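PDB 5TED: Lmo0488 protein from Listeria monocytogenes serovar 1/2a, which binds shikimate through this effector-binding domain and, as a LysR-type transcriptional regulator, activates transcription of protocatechuate biosynthesis genes in response. Local coordinates for residues N4-V18 with N52-E64. Numbering follows the deposited sequence.
With SKM ((3R,4S,5R)-3,4,5-trihydroxycyclohex-1-ene-1-carboxylic acid), chain D.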
ATOM      1  N   ASN A   4      -3.337  16.630  18.567  1.00 19.44           N
ATOM      2  CA  ASN A   4      -3.051  15.754  17.449  1.00 18.43           C
ATOM      3  C   ASN A   4      -3.554  14.352  17.741  1.00 21.45           C
ATOM      4  O   ASN A   4      -3.615  13.928  18.896  1.00 17.78           O
ATOM      5  CB  ASN A   4      -1.552  15.693  17.174  1.00 19.93           C
ATOM      6  CG  ASN A   4      -1.224  14.794  16.003  1.00 22.31           C
ATOM      7  OD1 ASN A   4      -1.495  15.138  14.859  1.00 16.12           O
ATOM      8  ND2 ASN A   4      -0.629  13.635  16.281  1.00 15.57           N
ATOM      9  N   ILE A   5      -3.923  13.642  16.678  1.00 19.44           N
ATOM     10  CA  ILE A   5      -4.331  12.247  16.760  1.00 16.53           C
ATOM     11  C   ILE A   5      -3.430  11.449  15.834  1.00 15.75           C
ATOM     12  O   ILE A   5      -3.374  11.714  14.624  1.00 19.20           O
ATOM     13  CB  ILE A   5      -5.804  12.033  16.382  1.00 15.55           C
ATOM     14  CG1 ILE A   5      -6.714  12.763  17.367  1.00 19.20           C
ATOM     15  CG2 ILE A   5      -6.108  10.515  16.318  1.00 12.08           C
ATOM     16  CD1 ILE A   5      -8.150  12.850  16.921  1.00 18.33           C
ATOM     17  N   ASP A   6      -2.718  10.483  16.394  1.00 16.25           N
ATOM     18  CA  ASP A   6      -1.943   9.556  15.582  1.00 17.03           C
ATOM     19  C   ASP A   6      -2.799   8.325  15.344  1.00 16.59           C
ATOM     20  O   ASP A   6      -3.067   7.554  16.272  1.00 12.87           O
ATOM     21  CB  ASP A   6      -0.628   9.193  16.255  1.00 24.45           C
ATOM     22  CG  ASP A   6       0.332  10.355  16.294  1.00 22.96           C
ATOM     23  OD1 ASP A   6       0.432  11.091  15.278  1.00 20.96           O
ATOM     24  OD2 ASP A   6       0.972  10.528  17.336  1.00 21.20           O
ATOM     25  N   LEU A   7      -3.207   8.129  14.097  1.00 11.42           N
ATOM     26  CA  LEU A   7      -4.131   7.058  13.748  1.00 11.11           C
ATOM     27  C   LEU A   7      -3.420   6.065  12.840  1.00 10.88           C
ATOM     28  O   LEU A   7      -2.987   6.425  11.739  1.00 17.37           O
ATOM     29  CB  LEU A   7      -5.359   7.649  13.065  1.00 10.85           C
ATOM     30  CG  LEU A   7      -6.401   6.642  12.614  1.00 16.13           C
ATOM     31  CD1 LEU A   7      -7.058   6.008  13.868  1.00 12.37           C
ATOM     32  CD2 LEU A   7      -7.396   7.409  11.755  1.00 13.51           C
ATOM     33  N   GLY A   8      -3.332   4.816  13.278  1.00 13.19           N
ATOM     34  CA  GLY A   8      -2.760   3.738  12.476  1.00 16.10           C
ATOM     35  C   GLY A   8      -3.861   2.826  11.967  1.00 17.50           C
ATOM     36  O   GLY A   8      -4.815   2.549  12.688  1.00 18.16           O
ATOM     37  N   PHE A   9      -3.721   2.358  10.726  1.00 17.29           N
ATOM     38  CA  PHE A   9      -4.789   1.544  10.160  1.00 14.00           C
ATOM     39  C   PHE A   9      -4.281   0.579   9.095  1.00 16.13           C
ATOM     40  O   PHE A   9      -3.226   0.776   8.480  1.00 15.37           O
ATOM     41  CB  PHE A   9      -5.915   2.422   9.605  1.00 11.73           C
ATOM     42  CG  PHE A   9      -5.483   3.465   8.603  1.00 12.45           C
ATOM     43  CD1 PHE A   9      -5.373   3.147   7.253  1.00 17.84           C
ATOM     44  CD2 PHE A   9      -5.254   4.784   8.998  1.00 11.33           C
ATOM     45  CE1 PHE A   9      -5.035   4.118   6.311  1.00 18.93           C
ATOM     46  CE2 PHE A   9      -4.908   5.761   8.063  1.00 17.94           C
ATOM     47  CZ  PHE A   9      -4.799   5.431   6.724  1.00 18.24           C
ATOM     48  N   ILE A  10      -5.069  -0.480   8.890  1.00 14.81           N
ATOM     49  CA  ILE A  10      -4.755  -1.475   7.873  1.00 10.13           C
ATOM     50  C   ILE A  10      -5.012  -0.874   6.498  1.00 13.98           C
ATOM     51  O   ILE A  10      -5.898  -0.027   6.317  1.00 10.76           O
ATOM     52  CB  ILE A  10      -5.572  -2.760   8.088  1.00 13.29           C
ATOM     53  CG1 ILE A  10      -7.070  -2.443   8.088  1.00 12.88           C
ATOM     54  CG2 ILE A  10      -5.203  -3.431   9.395  1.00 12.11           C
ATOM     55  CD1 ILE A  10      -7.969  -3.698   8.297  1.00 13.32           C
ATOM     56  N   TYR A  11      -4.219  -1.327   5.521  1.00 11.26           N
ATOM     57  CA  TYR A  11      -4.112  -0.661   4.228  1.00 13.20           C
ATOM     58  C   TYR A  11      -5.464  -0.367   3.591  1.00 13.12           C
ATOM     59  O   TYR A  11      -5.656   0.692   2.974  1.00 15.44           O
ATOM     60  CB  TYR A  11      -3.297  -1.526   3.288  1.00 14.87           C
ATOM     61  CG  TYR A  11      -1.877  -1.755   3.718  1.00 16.22           C
ATOM     62  CD1 TYR A  11      -0.930  -0.746   3.619  1.00 19.61           C
ATOM     63  CD2 TYR A  11      -1.476  -2.996   4.202  1.00 18.09           C
ATOM     64  CE1 TYR A  11       0.395  -0.965   3.990  1.00 20.79           C
ATOM     65  CE2 TYR A  11      -0.151  -3.229   4.579  1.00 25.17           C
ATOM     66  CZ  TYR A  11       0.773  -2.200   4.468  1.00 22.85           C
ATOM     67  OH  TYR A  11       2.087  -2.405   4.815  1.00 19.46           O
ATOM     68  N   THR A  12      -6.380  -1.337   3.611  1.00 12.92           N
ATOM     69  CA  THR A  12      -7.576  -1.092   2.810  1.00  9.71           C
ATOM     70  C   THR A  12      -8.387   0.083   3.344  1.00 10.02           C
ATOM     71  O   THR A  12      -9.285   0.554   2.646  1.00 13.66           O
ATOM     72  CB  THR A  12      -8.478  -2.330   2.693  1.00 17.22           C
ATOM     73  OG1 THR A  12      -8.920  -2.748   3.987  1.00 12.44           O
ATOM     74  CG2 THR A  12      -7.751  -3.486   1.967  1.00 18.95           C
ATOM     75  N   MET A  13      -8.106   0.562   4.554  1.00 13.19           N
ATOM     76  CA  MET A  13      -8.897   1.672   5.073  1.00 17.04           C
ATOM     77  C   MET A  13      -8.488   3.027   4.496  1.00 15.08           C
ATOM     78  O   MET A  13      -9.215   4.004   4.698  1.00 15.58           O
ATOM     79  CB  MET A  13      -8.821   1.705   6.597  1.00  9.68           C
ATOM     80  CG  MET A  13      -9.396   0.456   7.282  1.00 14.73           C
ATOM     81  SD  MET A  13     -11.204   0.295   7.217  1.00 13.51           S
ATOM     82  CE  MET A  13     -11.441  -0.611   5.692  1.00 11.66           C
ATOM     83  N   GLY A  14      -7.368   3.107   3.769  1.00 10.20           N
ATOM     84  CA  GLY A  14      -6.899   4.410   3.292  1.00  9.27           C
ATOM     85  C   GLY A  14      -7.718   4.963   2.143  1.00 15.20           C
ATOM     86  O   GLY A  14      -7.932   6.174   2.047  1.00 14.39           O
ATOM     87  N   ALA A  15      -8.194   4.088   1.260  1.00 13.64           N
ATOM     88  CA  ALA A  15      -8.825   4.553   0.024  1.00 15.42           C
ATOM     89  C   ALA A  15     -10.079   5.376   0.307  1.00 15.49           C
ATOM     90  O   ALA A  15     -10.293   6.426  -0.311  1.00 17.50           O
ATOM     91  CB  ALA A  15      -9.160   3.363  -0.877  1.00 17.03           C
ATOM     92  N   HIS A  16     -10.935   4.906   1.222  1.00 13.87           N
ATOM     93  CA  HIS A  16     -12.250   5.519   1.411  1.00 18.90           C
ATOM     94  C   HIS A  16     -12.694   5.673   2.859  1.00 13.50           C
ATOM     95  O   HIS A  16     -13.313   6.689   3.204  1.00 17.19           O
ATOM     96  CB  HIS A  16     -13.324   4.710   0.689  1.00 12.30           C
ATOM     97  CG  HIS A  16     -13.038   4.501  -0.767  1.00 20.79           C
ATOM     98  ND1 HIS A  16     -13.203   5.491  -1.712  1.00 28.93           N
ATOM     99  CD2 HIS A  16     -12.549   3.425  -1.430  1.00 21.56           C
ATOM    100  CE1 HIS A  16     -12.838   5.031  -2.897  1.00 29.06           C
ATOM    101  NE2 HIS A  16     -12.443   3.778  -2.755  1.00 24.86           N
ATOM    102  N   THR A  17     -12.455   4.661   3.699  1.00 12.04           N
ATOM    103  CA  THR A  17     -13.057   4.670   5.035  1.00 15.12           C
ATOM    104  C   THR A  17     -12.455   5.754   5.918  1.00 14.53           C
ATOM    105  O   THR A  17     -13.187   6.556   6.507  1.00 13.39           O
ATOM    106  CB  THR A  17     -12.940   3.289   5.685  1.00 12.39           C
ATOM    107  OG1 THR A  17     -13.754   2.368   4.946  1.00 15.43           O
ATOM    108  CG2 THR A  17     -13.445   3.339   7.136  1.00 10.34           C
ATOM    109  N   VAL A  18     -11.126   5.792   6.046  1.00 12.09           N
ATOM    110  CA  VAL A  18     -10.500   6.851   6.843  1.00 12.53           C
ATOM    111  C   VAL A  18     -10.801   8.234   6.276  1.00  9.71           C
ATOM    112  O   VAL A  18     -11.209   9.117   7.048  1.00 14.02           O
ATOM    113  CB  VAL A  18      -8.993   6.580   6.999  1.00 17.47           C
ATOM    114  CG1 VAL A  18      -8.270   7.821   7.444  1.00 16.74           C
ATOM    115  CG2 VAL A  18      -8.795   5.483   8.024  1.00  9.68           C
ATOM    116  N   ASN A  52       2.994   0.643  22.406  1.00 17.45           N
ATOM    117  CA  ASN A  52       4.080   1.587  22.633  1.00 24.97           C
ATOM    118  C   ASN A  52       3.651   3.024  22.394  1.00 26.69           C
ATOM    119  O   ASN A  52       4.499   3.918  22.383  1.00 23.93           O
ATOM    120  CB  ASN A  52       5.297   1.233  21.762  1.00 24.35           C
ATOM    121  CG  ASN A  52       5.041   1.421  20.275  1.00 38.69           C
ATOM    122  OD1 ASN A  52       4.173   2.196  19.866  1.00 37.13           O
ATOM    123  ND2 ASN A  52       5.822   0.719  19.451  1.00 39.74           N
ATOM    124  N   GLU A  53       2.356   3.256  22.183  1.00 19.43           N
ATOM    125  CA  GLU A  53       1.746   4.578  22.123  1.00 16.82           C
ATOM    126  C   GLU A  53       2.171   5.386  20.910  1.00 24.53           C
ATOM    127  O   GLU A  53       1.931   6.597  20.880  1.00 22.02           O
ATOM    128  CB  GLU A  53       2.040   5.373  23.399  1.00 27.12           C
ATOM    129  CG  GLU A  53       1.487   4.704  24.656  1.00 24.05           C
ATOM    130  CD  GLU A  53       1.817   5.463  25.921  1.00 28.88           C
ATOM    131  OE1 GLU A  53       2.682   4.987  26.693  1.00 24.19           O
ATOM    132  OE2 GLU A  53       1.212   6.533  26.139  1.00 23.66           O
ATOM    133  N   LYS A  54       2.780   4.756  19.898  1.00 25.26           N
ATOM    134  CA  LYS A  54       3.018   5.466  18.644  1.00 27.27           C
ATOM    135  C   LYS A  54       1.704   5.904  18.014  1.00 21.47           C
ATOM    136  O   LYS A  54       1.626   6.981  17.407  1.00 16.77           O
ATOM    137  CB  LYS A  54       3.809   4.591  17.673  1.00 34.09           C
ATOM    138  CG  LYS A  54       5.300   4.570  17.943  1.00 43.13           C
ATOM    139  CD  LYS A  54       6.065   4.032  16.740  1.00 50.74           C
ATOM    140  CE  LYS A  54       7.569   4.240  16.889  1.00 51.13           C
ATOM    141  NZ  LYS A  54       8.093   3.636  18.143  1.00 53.01           N
ATOM    142  N   PHE A  55       0.667   5.072  18.133  1.00 20.09           N
ATOM    143  CA  PHE A  55      -0.685   5.389  17.696  1.00 14.71           C
ATOM    144  C   PHE A  55      -1.552   5.680  18.920  1.00 16.62           C
ATOM    145  O   PHE A  55      -1.455   4.986  19.939  1.00 19.57           O
ATOM    146  CB  PHE A  55      -1.320   4.219  16.899  1.00 12.81           C
ATOM    147  CG  PHE A  55      -0.472   3.696  15.766  1.00 19.18           C
ATOM    148  CD1 PHE A  55       0.458   4.503  15.136  1.00 17.10           C
ATOM    149  CD2 PHE A  55      -0.611   2.378  15.336  1.00 19.76           C
ATOM    150  CE1 PHE A  55       1.242   4.010  14.085  1.00 18.27           C
ATOM    151  CE2 PHE A  55       0.167   1.880  14.305  1.00 21.81           C
ATOM    152  CZ  PHE A  55       1.092   2.696  13.669  1.00 22.78           C
ATOM    153  N   ASP A  56      -2.385   6.720  18.822  1.00 19.32           N
ATOM    154  CA  ASP A  56      -3.435   6.959  19.812  1.00 20.09           C
ATOM    155  C   ASP A  56      -4.597   5.986  19.627  1.00 19.52           C
ATOM    156  O   ASP A  56      -5.226   5.556  20.602  1.00 15.20           O
ATOM    157  CB  ASP A  56      -3.939   8.398  19.709  1.00 18.76           C
ATOM    158  CG  ASP A  56      -2.848   9.413  19.978  1.00 27.32           C
ATOM    159  OD1 ASP A  56      -2.254   9.346  21.079  1.00 26.52           O
ATOM    160  OD2 ASP A  56      -2.581  10.263  19.091  1.00 18.47           O
ATOM    161  N   LEU A  57      -4.898   5.651  18.376  1.00 14.54           N
ATOM    162  CA  LEU A  57      -6.008   4.778  18.013  1.00 13.43           C
ATOM    163  C   LEU A  57      -5.592   3.977  16.792  1.00 11.88           C
ATOM    164  O   LEU A  57      -4.771   4.435  15.994  1.00 20.78           O
ATOM    165  CB  LEU A  57      -7.282   5.562  17.663  1.00 13.30           C
ATOM    166  CG  LEU A  57      -7.866   6.538  18.694  1.00 17.18           C
ATOM    167  CD1 LEU A  57      -8.949   7.421  18.084  1.00 18.07           C
ATOM    168  CD2 LEU A  57      -8.404   5.774  19.893  1.00 12.88           C
ATOM    169  N   ALA A  58      -6.201   2.806  16.616  1.00 12.36           N
ATOM    170  CA  ALA A  58      -5.918   2.010  15.434  1.00 18.00           C
ATOM    171  C   ALA A  58      -7.215   1.454  14.869  1.00 15.25           C
ATOM    172  O   ALA A  58      -8.211   1.304  15.576  1.00 17.43           O
ATOM    173  CB  ALA A  58      -4.943   0.870  15.734  1.00 17.76           C
ATOM    174  N   ILE A  59      -7.194   1.180  13.572  1.00 15.91           N
ATOM    175  CA  ILE A  59      -8.270   0.490  12.881  1.00 15.11           C
ATOM    176  C   ILE A  59      -7.667  -0.770  12.275  1.00 17.70           C
ATOM    177  O   ILE A  59      -6.801  -0.677  11.387  1.00 11.47           O
ATOM    178  CB  ILE A  59      -8.905   1.370  11.790  1.00 10.82           C
ATOM    179  CG1 ILE A  59      -9.479   2.662  12.414  1.00 11.43           C
ATOM    180  CG2 ILE A  59      -9.965   0.555  11.024  1.00 14.77           C
ATOM    181  CD1 ILE A  59      -9.994   3.694  11.383  1.00 12.27           C
ATOM    182  N   CYS A  60      -8.111  -1.937  12.741  1.00 13.11           N
ATOM    183  CA  CYS A  60      -7.428  -3.168  12.343  1.00 15.25           C
ATOM    184  C   CYS A  60      -8.316  -4.384  12.624  1.00 15.03           C
ATOM    185  O   CYS A  60      -9.485  -4.258  13.009  1.00 16.58           O
ATOM    186  CB  CYS A  60      -6.072  -3.286  13.057  1.00 15.19           C
ATOM    187  SG  CYS A  60      -6.221  -3.490  14.840  1.00 18.90           S
ATOM    188  N   SER A  61      -7.749  -5.575  12.407  1.00 15.47           N
ATOM    189  CA  SER A  61      -8.435  -6.833  12.671  1.00 17.03           C
ATOM    190  C   SER A  61      -8.416  -7.143  14.162  1.00 19.94           C
ATOM    191  O   SER A  61      -7.514  -6.729  14.899  1.00 16.55           O
ATOM    192  CB  SER A  61      -7.774  -7.998  11.919  1.00 12.78           C
ATOM    193  OG  SER A  61      -7.850  -7.818  10.506  1.00 15.04           O
ATOM    194  N   TYR A  62      -9.421  -7.886  14.603  1.00 23.92           N
ATOM    195  CA  TYR A  62      -9.409  -8.415  15.960  1.00 20.61           C
ATOM    196  C   TYR A  62      -8.257  -9.400  16.129  1.00 27.47           C
ATOM    197  O   TYR A  62      -7.938 -10.167  15.216  1.00 24.53           O
ATOM    198  CB  TYR A  62     -10.741  -9.100  16.260  1.00 21.11           C
ATOM    199  CG  TYR A  62     -10.830  -9.703  17.647  1.00 23.27           C
ATOM    200  CD1 TYR A  62     -10.999  -8.896  18.766  1.00 30.54           C
ATOM    201  CD2 TYR A  62     -10.757 -11.077  17.839  1.00 27.95           C
ATOM    202  CE1 TYR A  62     -11.084  -9.437  20.041  1.00 29.30           C
ATOM    203  CE2 TYR A  62     -10.848 -11.629  19.118  1.00 34.39           C
ATOM    204  CZ  TYR A  62     -11.010 -10.800  20.208  1.00 34.00           C
ATOM    205  OH  TYR A  62     -11.091 -11.326  21.473  1.00 42.97           O
ATOM    206  N   VAL A  63      -7.642  -9.397  17.310  1.00 22.80           N
ATOM    207  CA  VAL A  63      -6.557 -10.318  17.629  1.00 25.43           C
ATOM    208  C   VAL A  63      -6.877 -10.970  18.963  1.00 23.66           C
ATOM    209  O   VAL A  63      -7.105 -10.278  19.958  1.00 26.72           O
ATOM    210  CB  VAL A  63      -5.185  -9.611  17.684  1.00 21.72           C
ATOM    211  CG1 VAL A  63      -4.086 -10.614  18.063  1.00 23.92           C
ATOM    212  CG2 VAL A  63      -4.865  -8.978  16.360  1.00 21.87           C
ATOM    213  N   GLU A  64      -6.892 -12.300  18.987  1.00 21.92           N
ATOM    214  CA  GLU A  64      -7.195 -13.005  20.218  1.00 22.27           C
ATOM    215  C   GLU A  64      -6.051 -12.875  21.216  1.00 31.05           C
ATOM    216  O   GLU A  64      -4.887 -12.690  20.842  1.00 29.28           O
ATOM    217  CB  GLU A  64      -7.493 -14.475  19.924  1.00 32.36           C
ATOM    218  CG  GLU A  64      -8.971 -14.739  19.791  1.00 43.30           C
ATOM    219  CD  GLU A  64      -9.279 -16.192  19.523  1.00 59.62           C
ATOM    220  OE1 GLU A  64      -8.575 -17.066  20.074  1.00 67.37           O
ATOM    221  OE2 GLU A  64     -10.228 -16.456  18.758  1.00 63.20           O
TER
HETATM  222  O12 SKM D 401      -4.503  -4.996   3.861  1.00 15.27           O
HETATM  223  C8  SKM D 401      -4.173  -6.381   3.908  1.00 15.96           C
HETATM  224  C6  SKM D 401      -3.146  -6.626   4.786  1.00 13.02           C
HETATM  225  O7  SKM D 401      -2.826  -8.016   4.836  1.00 16.36           O
HETATM  226  C5  SKM D 401      -3.490  -6.194   6.343  1.00 12.35           C
HETATM  227  C4  SKM D 401      -4.771  -6.732   6.815  1.00 17.90           C
HETATM  228  C1  SKM D 401      -5.102  -6.824   8.312  1.00 17.30           C
HETATM  229  O2  SKM D 401      -4.155  -6.790   9.150  1.00 19.67           O
HETATM  230  O3  SKM D 401      -6.306  -6.951   8.693  1.00 18.72           O
HETATM  231  C10 SKM D 401      -5.872  -7.170   5.736  1.00 13.27           C
HETATM  232  C9  SKM D 401      -5.546  -7.257   4.346  1.00 16.11           C
HETATM  233  O11 SKM D 401      -6.610  -6.781   3.622  1.00 14.29           O
HETATM  234  O   HOH W   1      -0.738  12.481  19.144  1.00 35.64           O
HETATM  235  O   HOH W   2       1.195   9.362  19.537  1.00 34.93           O
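One face of the F55 ring lies on the backbone of G8, whose CA sits over the ring centre, 3.8 Å from the centroid, in a CH-pi contact. V18 CG2 covers the centre of one face of the F9 ring, and the Y11 ring has shikimate O12 at its edge, in plane. The carboxylates of D6 and D56 lie in nearly parallel planes (5° apart), stepped past each other, with OD2 4.0 Å from OD2; water 1 touches both, probably easing their repulsion. D56 turns CG beside its own backbone N (chi1 -61°), bringing OD2 to D6 N in a nearly straight 2.7 Å bond on the anti side. D56 N returns a bond to D6 O, which L57 N reaches only weakly. Regular parallel pairing follows: G8 N to L57 O, I59 N to G8 O and I10 N to I59 O. On the L7, F9 face, I59 spreads its branches, CG2 against M13 CG at 3.8 Å and CD1 against V18 CG2. Toward the C-terminal ends of the strands, I10 CG2 packs on the shikimate carboxylate, and S61 OG donates to its O3 (2.5 Å). Strand 4-10 pairs in parallel with both 35-41 and 57-60 in a periplasmic-binding-protein-like domain; helix 43-51 packs on F55 and A58, while I179 and L181 of strand 177-184 meet I59.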